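Local coordinates for protein group II chitinase (PDB 6JAV) that probably hydrolyses internal glycosidic bonds in chitin, the part described being catalytic domain 1, a family 18 glycosyl hydrolase domain, with an inhibitor bound, at residues A[269-274]-A[280-285]; A[297-302]-A[316-321]; A[52-55]-A[59-62]. All coordinates share one frame; numbering follows the deposited sequence.

Interaction 1 (A[269-274]-A[280-285]); sequences VSDGGE and RAKGFL
The tight turn of residues 281-284, beside the inhibitor site, docks against the loop 271-274: G283 N bonds to G273 O, and the side chain of K282 reaches back over the loop to D271. The G283 N to G273 O bond is 3.1 Å long and moderately bent, 148° at the hydrogen, with the donor tilted 21° from the carbonyl plane. K282 CG lies 3.3 Å from the same G273 O, so this oxygen is covered by both backbone and side chain. From there the lysine chain bends at chi3 (62°) and crosses the aspartate at about a right angle. K282 NZ forms a salt bridge with D271 OD1 at 3.1 Å, D271 OD1 accepting through its syn lone pair, on the side of OD2. D271 OD1 is also approached by G272 N at 2.8 Å, a weak bond that ties the carboxylate to its own loop.

This is a type II beta turn from A281 to F284, closed by F284 N to A281 O at 3.1 Å, with G283 in the third position at a positive phi. It belongs to the segment inserted after the seventh barrel strand, 244-257, the chitinase insertion domain of many family 18 enzymes. The two backbones come close where glycine meets glycine, G272 CA lying 4.1 Å from G283 CA.

A water fills the angle between the segments. It donates to E274 O at 2.7 Å and also to F284 O, with other acceptors competing for its protons, and it takes a weak bond from G283 N. Beyond the turn, A281 and F284 touch the bound inhibitor, and the F284 ring stacks on Y251. L285 packs on I290 and R293 of helix 287-296. G272 O accepts a hydrogen bond from T256 OG1 of strand 244-257.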
ATOM      1  N   VAL A 269      23.804  -7.751   4.731  1.00 20.19           N
ATOM      2  CA  VAL A 269      23.583  -6.682   3.773  1.00 21.21           C
ATOM      3  C   VAL A 269      24.244  -5.416   4.298  1.00 22.74           C
ATOM      4  O   VAL A 269      24.161  -5.111   5.493  1.00 24.34           O
ATOM      5  CB  VAL A 269      22.059  -6.485   3.591  1.00 20.28           C
ATOM      6  CG1 VAL A 269      21.728  -5.060   3.143  1.00 23.41           C
ATOM      7  CG2 VAL A 269      21.521  -7.548   2.633  1.00 17.38           C
ATOM      8  N   SER A 270      24.908  -4.681   3.409  1.00 21.22           N
ATOM      9  CA  SER A 270      25.597  -3.457   3.788  1.00 23.79           C
ATOM     10  C   SER A 270      24.787  -2.189   3.551  1.00 25.99           C
ATOM     11  O   SER A 270      25.055  -1.179   4.207  1.00 29.22           O
ATOM     12  CB  SER A 270      26.943  -3.349   3.058  1.00 25.93           C
ATOM     13  OG  SER A 270      26.769  -3.265   1.658  1.00 28.20           O
ATOM     14  N   ASP A 271      23.809  -2.211   2.645  1.00 22.67           N
ATOM     15  CA  ASP A 271      23.053  -1.016   2.286  1.00 20.23           C
ATOM     16  C   ASP A 271      21.853  -1.470   1.467  1.00 15.80           C
ATOM     17  O   ASP A 271      21.746  -2.639   1.083  1.00 16.93           O
ATOM     18  CB  ASP A 271      23.913  -0.068   1.442  1.00 21.01           C
ATOM     19  CG  ASP A 271      23.435   1.375   1.486  1.00 28.26           C
ATOM     20  OD1 ASP A 271      22.389   1.667   2.108  1.00 29.09           O
ATOM     21  OD2 ASP A 271      24.119   2.230   0.876  1.00 36.94           O
ATOM     22  N   GLY A 272      20.959  -0.520   1.190  1.00 20.01           N
ATOM     23  CA  GLY A 272      19.961  -0.737   0.162  1.00 16.23           C
ATOM     24  C   GLY A 272      20.597  -1.015  -1.188  1.00 19.28           C
ATOM     25  O   GLY A 272      21.773  -0.740  -1.430  1.00 18.46           O
ATOM     26  N   GLY A 273      19.798  -1.576  -2.090  1.00 15.02           N
ATOM     27  CA  GLY A 273      20.272  -1.796  -3.441  1.00 12.69           C
ATOM     28  C   GLY A 273      20.413  -0.501  -4.216  1.00 15.89           C
ATOM     29  O   GLY A 273      19.828   0.538  -3.890  1.00 14.90           O
ATOM     30  N   GLU A 274      21.215  -0.573  -5.271  1.00 15.47           N
ATOM     31  CA  GLU A 274      21.414   0.592  -6.126  1.00 17.13           C
ATOM     32  C   GLU A 274      20.068   1.081  -6.664  1.00 14.97           C
ATOM     33  O   GLU A 274      19.228   0.263  -7.046  1.00 15.98           O
ATOM     34  CB  GLU A 274      22.337   0.227  -7.288  1.00 18.58           C
ATOM     35  CG  GLU A 274      23.769  -0.038  -6.842  1.00 22.98           C
ATOM     36  CD  GLU A 274      24.621  -0.723  -7.908  1.00 45.05           C
ATOM     37  OE1 GLU A 274      25.749  -1.147  -7.578  1.00 47.87           O
ATOM     38  OE2 GLU A 274      24.170  -0.842  -9.071  1.00 39.28           O
ATOM     39  N   ARG A 280      14.449   5.731  -8.840  1.00 15.24           N
ATOM     40  CA  ARG A 280      15.471   6.602  -8.246  1.00 15.72           C
ATOM     41  C   ARG A 280      15.399   6.656  -6.714  1.00 18.36           C
ATOM     42  O   ARG A 280      15.435   7.725  -6.101  1.00 20.26           O
ATOM     43  CB  ARG A 280      15.432   8.005  -8.874  1.00 17.01           C
ATOM     44  CG  ARG A 280      15.947   8.019 -10.321  1.00 22.63           C
ATOM     45  CD  ARG A 280      15.871   9.377 -10.892  1.00 34.38           C
ATOM     46  NE  ARG A 280      14.525   9.944 -10.481  1.00 56.81           N
ATOM     47  CZ  ARG A 280      13.747  10.744 -11.230  1.00 60.91           C
ATOM     48  NH1 ARG A 280      12.576  11.108 -10.752  1.00 47.97           N
ATOM     49  NH2 ARG A 280      14.184  11.107 -12.458  1.00 48.83           N
ATOM     50  N   ALA A 281      15.304   5.484  -6.090  1.00 15.29           N
ATOM     51  CA  ALA A 281      15.177   5.369  -4.640  1.00 13.79           C
ATOM     52  C   ALA A 281      15.971   4.144  -4.196  1.00 13.65           C
ATOM     53  O   ALA A 281      15.605   3.009  -4.535  1.00 15.17           O
ATOM     54  CB  ALA A 281      13.713   5.224  -4.222  1.00 16.70           C
ATOM     55  N   LYS A 282      17.057   4.360  -3.455  1.00 14.19           N
ATOM     56  CA  LYS A 282      17.880   3.257  -2.980  1.00 14.41           C
ATOM     57  C   LYS A 282      17.030   2.303  -2.153  1.00 13.86           C
ATOM     58  O   LYS A 282      16.255   2.737  -1.297  1.00 15.52           O
ATOM     59  CB  LYS A 282      19.012   3.827  -2.114  1.00 19.06           C
ATOM     60  CG  LYS A 282      19.926   2.787  -1.497  1.00 22.20           C
ATOM     61  CD  LYS A 282      21.084   3.456  -0.736  1.00 24.51           C
ATOM     62  CE  LYS A 282      20.552   4.315   0.405  1.00 38.07           C
ATOM     63  NZ  LYS A 282      21.593   4.598   1.431  1.00 46.45           N
ATOM     64  N   GLY A 283      17.160   0.998  -2.427  1.00 13.26           N
ATOM     65  CA  GLY A 283      16.405   0.000  -1.679  1.00 12.95           C
ATOM     66  C   GLY A 283      15.069  -0.379  -2.288  1.00 12.72           C
ATOM     67  O   GLY A 283      14.371  -1.243  -1.740  1.00 12.90           O
ATOM     68  N   PHE A 284      14.703   0.218  -3.416  1.00 11.58           N
ATOM     69  CA  PHE A 284      13.389   0.036  -4.010  1.00 11.52           C
ATOM     70  C   PHE A 284      13.543  -0.192  -5.505  1.00 11.54           C
ATOM     71  O   PHE A 284      14.326   0.504  -6.157  1.00 13.35           O
ATOM     72  CB  PHE A 284      12.626   1.342  -3.779  1.00 15.22           C
ATOM     73  CG  PHE A 284      11.220   1.360  -4.316  1.00 14.06           C
ATOM     74  CD1 PHE A 284      10.143   0.955  -3.525  1.00 15.87           C
ATOM     75  CD2 PHE A 284      10.968   1.851  -5.598  1.00 17.09           C
ATOM     76  CE1 PHE A 284       8.833   1.021  -4.028  1.00 18.31           C
ATOM     77  CE2 PHE A 284       9.669   1.913  -6.098  1.00 17.57           C
ATOM     78  CZ  PHE A 284       8.608   1.516  -5.304  1.00 15.68           C
ATOM     79  N   LEU A 285      12.774  -1.121  -6.071  1.00 10.52           N
ATOM     80  CA  LEU A 285      12.700  -1.248  -7.528  1.00  9.63           C
ATOM     81  C   LEU A 285      11.266  -1.549  -7.945  1.00 11.08           C
ATOM     82  O   LEU A 285      10.605  -2.404  -7.347  1.00 10.56           O
ATOM     83  CB  LEU A 285      13.600  -2.381  -8.079  1.00 12.87           C
ATOM     84  CG  LEU A 285      15.114  -2.178  -7.954  1.00 10.90           C
ATOM     85  CD1 LEU A 285      15.852  -3.454  -8.324  1.00 12.35           C
ATOM     86  CD2 LEU A 285      15.595  -1.010  -8.828  1.00 11.82           C
TER
HETATM   87  O   HOH W   1      17.010  -0.084  -5.537  1.00 14.45           O

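Interaction 2 (A[297-302]-A[316-321]); sequences SGWTVV and GNQWVS
The indole of W299 and the side-chain amide of Q318 stand with their planes 75° apart, and the six-membered half of the indole leans obliquely on Q318 CB and V320 CG1. S297 O sits at the indole edge, in its plane, and is itself held by K315 NZ.

The closest contacts are between carbon atoms. W299 CH2 comes within 3.5 Å of Q318 CB, with W299 CZ2 somewhat farther, at 4.0 Å from that carbon. The neighbouring ring corner, W299 CZ3, lies 3.8 Å from V320 CG1, the two side chains crossing at about a right angle. Between these two supports the ring passes the backbone: CZ3 of W299 is 4.4 Å from W319 N. With V320 chi1 at 64°, its CG1 lies between backbone N and carbonyl carbon and is directed at the indole.

Q318 presents its CB to the tryptophan but sends its amide away, because the chain folds back at chi2 (-61°). There NE2 of Q318 gives an almost straight bond to N317 OD1 at 3.0 Å; the acceptor lies in the Q318 amide plane, whereas the donor stands above the N317 carbonyl plane. OE1 of Q318 accepts from E274 N and NE2 also bonds T256 OG1, so the amide is fixed at both ends.

R293 and I290 of helix 287-296 pack on W299 and V320 respectively, while the W319 ring, which leaves its strand on the other side, stacks on Y312. W299 thus reaches past strand 312-315 to strand 318-321, a next-but-one contact on the helix-covered face of the antiparallel meander 300-302, 312-315 and 318-321, part of the alpha/beta chitinase insertion domain of family 18.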
ATOM      1  N   SER A 297      19.220  -8.598 -18.323  1.00 15.28           N
ATOM      2  CA  SER A 297      20.498  -8.425 -17.648  1.00 14.95           C
ATOM      3  C   SER A 297      20.959  -9.672 -16.906  1.00 14.13           C
ATOM      4  O   SER A 297      21.906  -9.587 -16.121  1.00 19.68           O
ATOM      5  CB  SER A 297      20.488  -7.211 -16.721  1.00 19.98           C
ATOM      6  OG  SER A 297      20.266  -6.032 -17.478  1.00 21.16           O
ATOM      7  N   GLY A 298      20.302 -10.809 -17.110  1.00 18.35           N
ATOM      8  CA  GLY A 298      20.809 -12.063 -16.581  1.00 20.07           C
ATOM      9  C   GLY A 298      20.731 -12.243 -15.081  1.00 21.90           C
ATOM     10  O   GLY A 298      21.502 -13.038 -14.522  1.00 23.52           O
ATOM     11  N   TRP A 299      19.839 -11.541 -14.388  1.00 16.72           N
ATOM     12  CA  TRP A 299      19.735 -11.779 -12.953  1.00 14.11           C
ATOM     13  C   TRP A 299      19.170 -13.177 -12.726  1.00 14.90           C
ATOM     14  O   TRP A 299      18.316 -13.649 -13.480  1.00 19.60           O
ATOM     15  CB  TRP A 299      18.821 -10.743 -12.296  1.00 13.90           C
ATOM     16  CG  TRP A 299      19.422  -9.356 -12.157  1.00 14.51           C
ATOM     17  CD1 TRP A 299      20.185  -8.694 -13.085  1.00 14.49           C
ATOM     18  CD2 TRP A 299      19.307  -8.472 -11.042  1.00 14.36           C
ATOM     19  NE1 TRP A 299      20.540  -7.462 -12.616  1.00 15.51           N
ATOM     20  CE2 TRP A 299      20.011  -7.294 -11.365  1.00 14.83           C
ATOM     21  CE3 TRP A 299      18.676  -8.562  -9.787  1.00 15.94           C
ATOM     22  CZ2 TRP A 299      20.109  -6.209 -10.489  1.00 14.84           C
ATOM     23  CZ3 TRP A 299      18.765  -7.483  -8.926  1.00 14.88           C
ATOM     24  CH2 TRP A 299      19.479  -6.321  -9.281  1.00 15.76           C
ATOM     25  N   THR A 300      19.652 -13.838 -11.680  1.00 15.76           N
ATOM     26  CA  THR A 300      19.242 -15.205 -11.374  1.00 15.92           C
ATOM     27  C   THR A 300      18.048 -15.159 -10.424  1.00 14.32           C
ATOM     28  O   THR A 300      18.080 -14.424  -9.439  1.00 15.81           O
ATOM     29  CB  THR A 300      20.402 -15.926 -10.691  1.00 22.11           C
ATOM     30  OG1 THR A 300      21.552 -15.892 -11.551  1.00 22.35           O
ATOM     31  CG2 THR A 300      20.024 -17.366 -10.410  1.00 20.56           C
ATOM     32  N   VAL A 301      17.022 -15.957 -10.713  1.00 14.76           N
ATOM     33  CA  VAL A 301      15.772 -15.961  -9.950  1.00 14.81           C
ATOM     34  C   VAL A 301      15.720 -17.218  -9.092  1.00 16.77           C
ATOM     35  O   VAL A 301      15.991 -18.318  -9.589  1.00 19.12           O
ATOM     36  CB  VAL A 301      14.563 -15.909 -10.891  1.00 17.23           C
ATOM     37  CG1 VAL A 301      13.278 -15.976 -10.095  1.00 17.04           C
ATOM     38  CG2 VAL A 301      14.636 -14.641 -11.742  1.00 17.58           C
ATOM     39  N   VAL A 302      15.365 -17.066  -7.816  1.00 15.46           N
ATOM     40  CA  VAL A 302      15.135 -18.206  -6.925  1.00 14.60           C
ATOM     41  C   VAL A 302      13.677 -18.161  -6.478  1.00 14.08           C
ATOM     42  O   VAL A 302      13.245 -17.168  -5.874  1.00 14.64           O
ATOM     43  CB  VAL A 302      16.068 -18.178  -5.711  1.00 16.20           C
ATOM     44  CG1 VAL A 302      15.760 -19.346  -4.750  1.00 16.49           C
ATOM     45  CG2 VAL A 302      17.549 -18.178  -6.148  1.00 17.81           C
ATOM     46  N   GLY A 316      25.646 -10.196  -9.063  1.00 22.28           N
ATOM     47  CA  GLY A 316      26.740  -9.521  -8.385  1.00 22.28           C
ATOM     48  C   GLY A 316      26.385  -9.327  -6.929  1.00 19.72           C
ATOM     49  O   GLY A 316      25.932 -10.253  -6.251  1.00 24.43           O
ATOM     50  N   ASN A 317      26.527  -8.093  -6.447  1.00 18.49           N
ATOM     51  CA  ASN A 317      26.185  -7.776  -5.067  1.00 19.28           C
ATOM     52  C   ASN A 317      24.797  -7.140  -4.922  1.00 19.10           C
ATOM     53  O   ASN A 317      24.516  -6.532  -3.889  1.00 20.39           O
ATOM     54  CB  ASN A 317      27.277  -6.926  -4.402  1.00 22.24           C
ATOM     55  CG  ASN A 317      27.293  -5.477  -4.875  1.00 26.33           C
ATOM     56  OD1 ASN A 317      26.618  -5.099  -5.835  1.00 24.04           O
ATOM     57  ND2 ASN A 317      28.077  -4.655  -4.189  1.00 30.97           N
ATOM     58  N   GLN A 318      23.939  -7.271  -5.927  1.00 17.91           N
ATOM     59  CA  GLN A 318      22.583  -6.729  -5.871  1.00 16.69           C
ATOM     60  C   GLN A 318      21.579  -7.865  -5.723  1.00 15.96           C
ATOM     61  O   GLN A 318      21.715  -8.913  -6.358  1.00 15.34           O
ATOM     62  CB  GLN A 318      22.279  -5.959  -7.146  1.00 14.73           C
ATOM     63  CG  GLN A 318      23.178  -4.736  -7.304  1.00 17.46           C
ATOM     64  CD  GLN A 318      23.001  -3.764  -6.163  1.00 18.32           C
ATOM     65  OE1 GLN A 318      21.923  -3.188  -5.983  1.00 18.27           O
ATOM     66  NE2 GLN A 318      24.043  -3.587  -5.362  1.00 20.00           N
ATOM     67  N   TRP A 319      20.555  -7.649  -4.885  1.00 14.29           N
ATOM     68  CA  TRP A 319      19.598  -8.701  -4.546  1.00 13.52           C
ATOM     69  C   TRP A 319      18.238  -8.035  -4.327  1.00 10.40           C
ATOM     70  O   TRP A 319      18.174  -6.997  -3.659  1.00 13.28           O
ATOM     71  CB  TRP A 319      20.086  -9.350  -3.239  1.00 14.74           C
ATOM     72  CG  TRP A 319      19.488 -10.653  -2.783  1.00 14.88           C
ATOM     73  CD1 TRP A 319      20.070 -11.908  -2.867  1.00 16.43           C
ATOM     74  CD2 TRP A 319      18.271 -10.831  -2.045  1.00 13.35           C
ATOM     75  NE1 TRP A 319      19.258 -12.848  -2.266  1.00 15.84           N
ATOM     76  CE2 TRP A 319      18.149 -12.215  -1.756  1.00 15.31           C
ATOM     77  CE3 TRP A 319      17.246  -9.956  -1.627  1.00 13.43           C
ATOM     78  CZ2 TRP A 319      17.061 -12.742  -1.059  1.00 13.24           C
ATOM     79  CZ3 TRP A 319      16.162 -10.481  -0.916  1.00 14.01           C
ATOM     80  CH2 TRP A 319      16.073 -11.861  -0.651  1.00 14.63           C
ATOM     81  N   VAL A 320      17.165  -8.605  -4.877  1.00 11.15           N
ATOM     82  CA  VAL A 320      15.839  -7.979  -4.742  1.00 11.24           C
ATOM     83  C   VAL A 320      14.786  -9.051  -4.505  1.00 11.48           C
ATOM     84  O   VAL A 320      14.811 -10.110  -5.133  1.00 12.36           O
ATOM     85  CB  VAL A 320      15.517  -7.115  -5.986  1.00 11.01           C
ATOM     86  CG1 VAL A 320      15.424  -7.960  -7.244  1.00 11.84           C
ATOM     87  CG2 VAL A 320      14.209  -6.301  -5.768  1.00 12.67           C
ATOM     88  N   SER A 321      13.843  -8.781  -3.592  1.00 10.52           N
ATOM     89  CA  SER A 321      12.726  -9.697  -3.383  1.00  9.52           C
ATOM     90  C   SER A 321      11.435  -9.011  -3.798  1.00  9.51           C
ATOM     91  O   SER A 321      11.294  -7.797  -3.622  1.00 10.93           O
ATOM     92  CB  SER A 321      12.639 -10.147  -1.919  1.00 10.65           C
ATOM     93  OG  SER A 321      12.483  -9.040  -1.055  1.00 11.03           O
TER

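Interaction 3 (A[52-55]-A[59-62]); sequences MTAH and SDYD
Y61 carries its ring from helix 57-62 across to the methyl group of A54 at the end of strand 52-54. At CB the side chain starts with CG anti to the carbonyl carbon (chi1 -66°), and this turns the ring toward the strand. Further out, Y61 CE2 lies 3.6 Å from A54 CB and Y61 CZ 3.5 Å from it, the methyl approaching the ring obliquely. At the tip, Y61 OH is also 3.5 Å from A54 CB, so the outer half of the ring and the hydroxyl share one methyl. The OH then meets a water at 2.5 Å, lying in the ring plane at its edge; the same water accepts from A54 N at 3.0 Å and so ties hydroxyl to strand. Helix 101-118 also packs on the tyrosine, through F114 and the Y118 ring, whose plane is about 20° from that of Y61.

D60, one residue back, comes at A54 from a second direction, its OD2 3.6 Å from A54 CB. A second water donates to D60 OD2 at 2.6 Å and accepts from H55 N at 3.0 Å, a bridge parallel in role to the first. The carboxylate is buried and well supplied with donors: Y41 OH and N15 ND2 bond OD1, while D56 N bonds OD2, a setting consistent with a charged aspartate. A54 is thereby clasped between two successive residues of the helix, one water linking Y61 to A54 N, the other D60 to H55 N.

Strand 52-54 forms an antiparallel hairpin with the second barrel strand, 38-46, and the chain turns from it straight into helix 57-62. The contact closes this corner, an elaboration of the crossover from strand 38-46 to strand 78-84 in the TIM barrel.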
ATOM      1  N   MET A  52      -6.158  19.549   6.038  1.00 12.91           N
ATOM      2  CA  MET A  52      -5.723  18.829   4.846  1.00 12.14           C
ATOM      3  C   MET A  52      -5.459  19.808   3.707  1.00 13.48           C
ATOM      4  O   MET A  52      -6.206  20.771   3.509  1.00 15.80           O
ATOM      5  CB  MET A  52      -6.792  17.811   4.445  1.00 14.45           C
ATOM      6  CG  MET A  52      -6.352  16.910   3.293  1.00 16.75           C
ATOM      7  SD  MET A  52      -7.404  15.469   3.066  1.00 17.76           S
ATOM      8  CE  MET A  52      -8.961  16.329   3.038  1.00 16.55           C
ATOM      9  N   THR A  53      -4.380  19.565   2.959  1.00 11.18           N
ATOM     10  CA  THR A  53      -4.007  20.442   1.858  1.00 15.30           C
ATOM     11  C   THR A  53      -3.322  19.629   0.765  1.00 13.40           C
ATOM     12  O   THR A  53      -2.794  18.543   1.006  1.00 12.07           O
ATOM     13  CB  THR A  53      -3.134  21.609   2.333  1.00 22.05           C
ATOM     14  OG1 THR A  53      -2.993  22.567   1.277  1.00 31.97           O
ATOM     15  CG2 THR A  53      -1.789  21.132   2.734  1.00 19.02           C
ATOM     16  N   ALA A  54      -3.344  20.160  -0.449  1.00 13.36           N
ATOM     17  CA  ALA A  54      -2.680  19.462  -1.548  1.00 11.51           C
ATOM     18  C   ALA A  54      -1.171  19.437  -1.349  1.00 14.40           C
ATOM     19  O   ALA A  54      -0.558  20.424  -0.914  1.00 17.00           O
ATOM     20  CB  ALA A  54      -2.986  20.147  -2.882  1.00 15.61           C
ATOM     21  N   HIS A  55      -0.576  18.288  -1.671  1.00 13.79           N
ATOM     22  CA  HIS A  55       0.863  18.120  -1.552  1.00 14.83           C
ATOM     23  C   HIS A  55       1.610  18.815  -2.679  1.00 16.79           C
ATOM     24  O   HIS A  55       2.637  19.453  -2.444  1.00 17.37           O
ATOM     25  CB  HIS A  55       1.186  16.626  -1.574  1.00 17.65           C
ATOM     26  CG  HIS A  55       2.645  16.337  -1.678  1.00 26.71           C
ATOM     27  ND1 HIS A  55       3.205  15.718  -2.776  1.00 34.14           N
ATOM     28  CD2 HIS A  55       3.666  16.601  -0.827  1.00 25.99           C
ATOM     29  CE1 HIS A  55       4.507  15.593  -2.586  1.00 27.52           C
ATOM     30  NE2 HIS A  55       4.812  16.127  -1.415  1.00 30.56           N
ATOM     31  N   SER A  59       0.876  19.713  -9.869  1.00 12.15           N
ATOM     32  CA  SER A  59       0.153  18.604 -10.492  1.00 11.39           C
ATOM     33  C   SER A  59      -1.312  18.588 -10.062  1.00 12.33           C
ATOM     34  O   SER A  59      -2.215  18.587 -10.913  1.00 12.00           O
ATOM     35  CB  SER A  59       0.834  17.265 -10.193  1.00 14.16           C
ATOM     36  OG  SER A  59       0.821  16.984  -8.796  1.00 16.28           O
ATOM     37  N   ASP A  60      -1.555  18.621  -8.752  1.00 13.19           N
ATOM     38  CA  ASP A  60      -2.896  18.385  -8.213  1.00 11.79           C
ATOM     39  C   ASP A  60      -3.884  19.437  -8.686  1.00 12.30           C
ATOM     40  O   ASP A  60      -5.044  19.116  -8.969  1.00 13.32           O
ATOM     41  CB  ASP A  60      -2.859  18.391  -6.670  1.00 13.38           C
ATOM     42  CG  ASP A  60      -1.920  17.342  -6.072  1.00 13.12           C
ATOM     43  OD1 ASP A  60      -1.591  16.335  -6.735  1.00 13.58           O
ATOM     44  OD2 ASP A  60      -1.477  17.549  -4.921  1.00 16.08           O
ATOM     45  N   TYR A  61      -3.466  20.707  -8.713  1.00 13.06           N
ATOM     46  CA  TYR A  61      -4.327  21.837  -9.074  1.00 13.07           C
ATOM     47  C   TYR A  61      -4.012  22.364 -10.469  1.00 12.74           C
ATOM     48  O   TYR A  61      -4.875  22.347 -11.353  1.00 15.22           O
ATOM     49  CB  TYR A  61      -4.163  22.964  -8.044  1.00 14.73           C
ATOM     50  CG  TYR A  61      -4.653  22.661  -6.645  1.00 16.25           C
ATOM     51  CD1 TYR A  61      -5.644  21.709  -6.415  1.00 17.56           C
ATOM     52  CD2 TYR A  61      -4.143  23.351  -5.558  1.00 17.66           C
ATOM     53  CE1 TYR A  61      -6.088  21.444  -5.115  1.00 16.90           C
ATOM     54  CE2 TYR A  61      -4.586  23.102  -4.268  1.00 19.48           C
ATOM     55  CZ  TYR A  61      -5.558  22.141  -4.066  1.00 19.74           C
ATOM     56  OH  TYR A  61      -6.007  21.898  -2.779  1.00 23.09           O
ATOM     57  N   ASP A  62      -2.785  22.848 -10.699  1.00 15.25           N
ATOM     58  CA  ASP A  62      -2.523  23.599 -11.928  1.00 15.01           C
ATOM     59  C   ASP A  62      -2.648  22.711 -13.160  1.00 18.28           C
ATOM     60  O   ASP A  62      -3.059  23.177 -14.229  1.00 20.60           O
ATOM     61  CB  ASP A  62      -1.137  24.230 -11.880  1.00 14.03           C
ATOM     62  CG  ASP A  62      -0.981  25.227 -10.732  1.00 24.84           C
ATOM     63  OD1 ASP A  62      -1.992  25.736 -10.203  1.00 29.00           O
ATOM     64  OD2 ASP A  62       0.168  25.488 -10.348  1.00 28.78           O
TER
HETATM   65  O   HOH W   2      -4.760  22.780  -0.828  1.00 21.99           O
HETATM   66  O   HOH W   3      -2.379  16.237  -2.843  1.00 14.48           O

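Along the chain interaction 3 comes first, then interaction 1, then interaction 2, without overlap. Interactions 1 and 2 adjoin, their centres about 13 Å apart: they share the contact of E274 with Q318, and L285 packs on V320. Both lie in the insertion that follows strand 244-257, the strand with which 284-286 and 318-321 pair antiparallel, and both use helix 287-296. Interaction 3 belongs instead to the early barrel, beside strand 38-46, with its centre about 29 Å from that of interaction 1 and 38 Å from that of interaction 2. The inhibitor touches interaction 1 directly, so the insertion wall reaches the binding cleft there, whereas interaction 2 lies farther out.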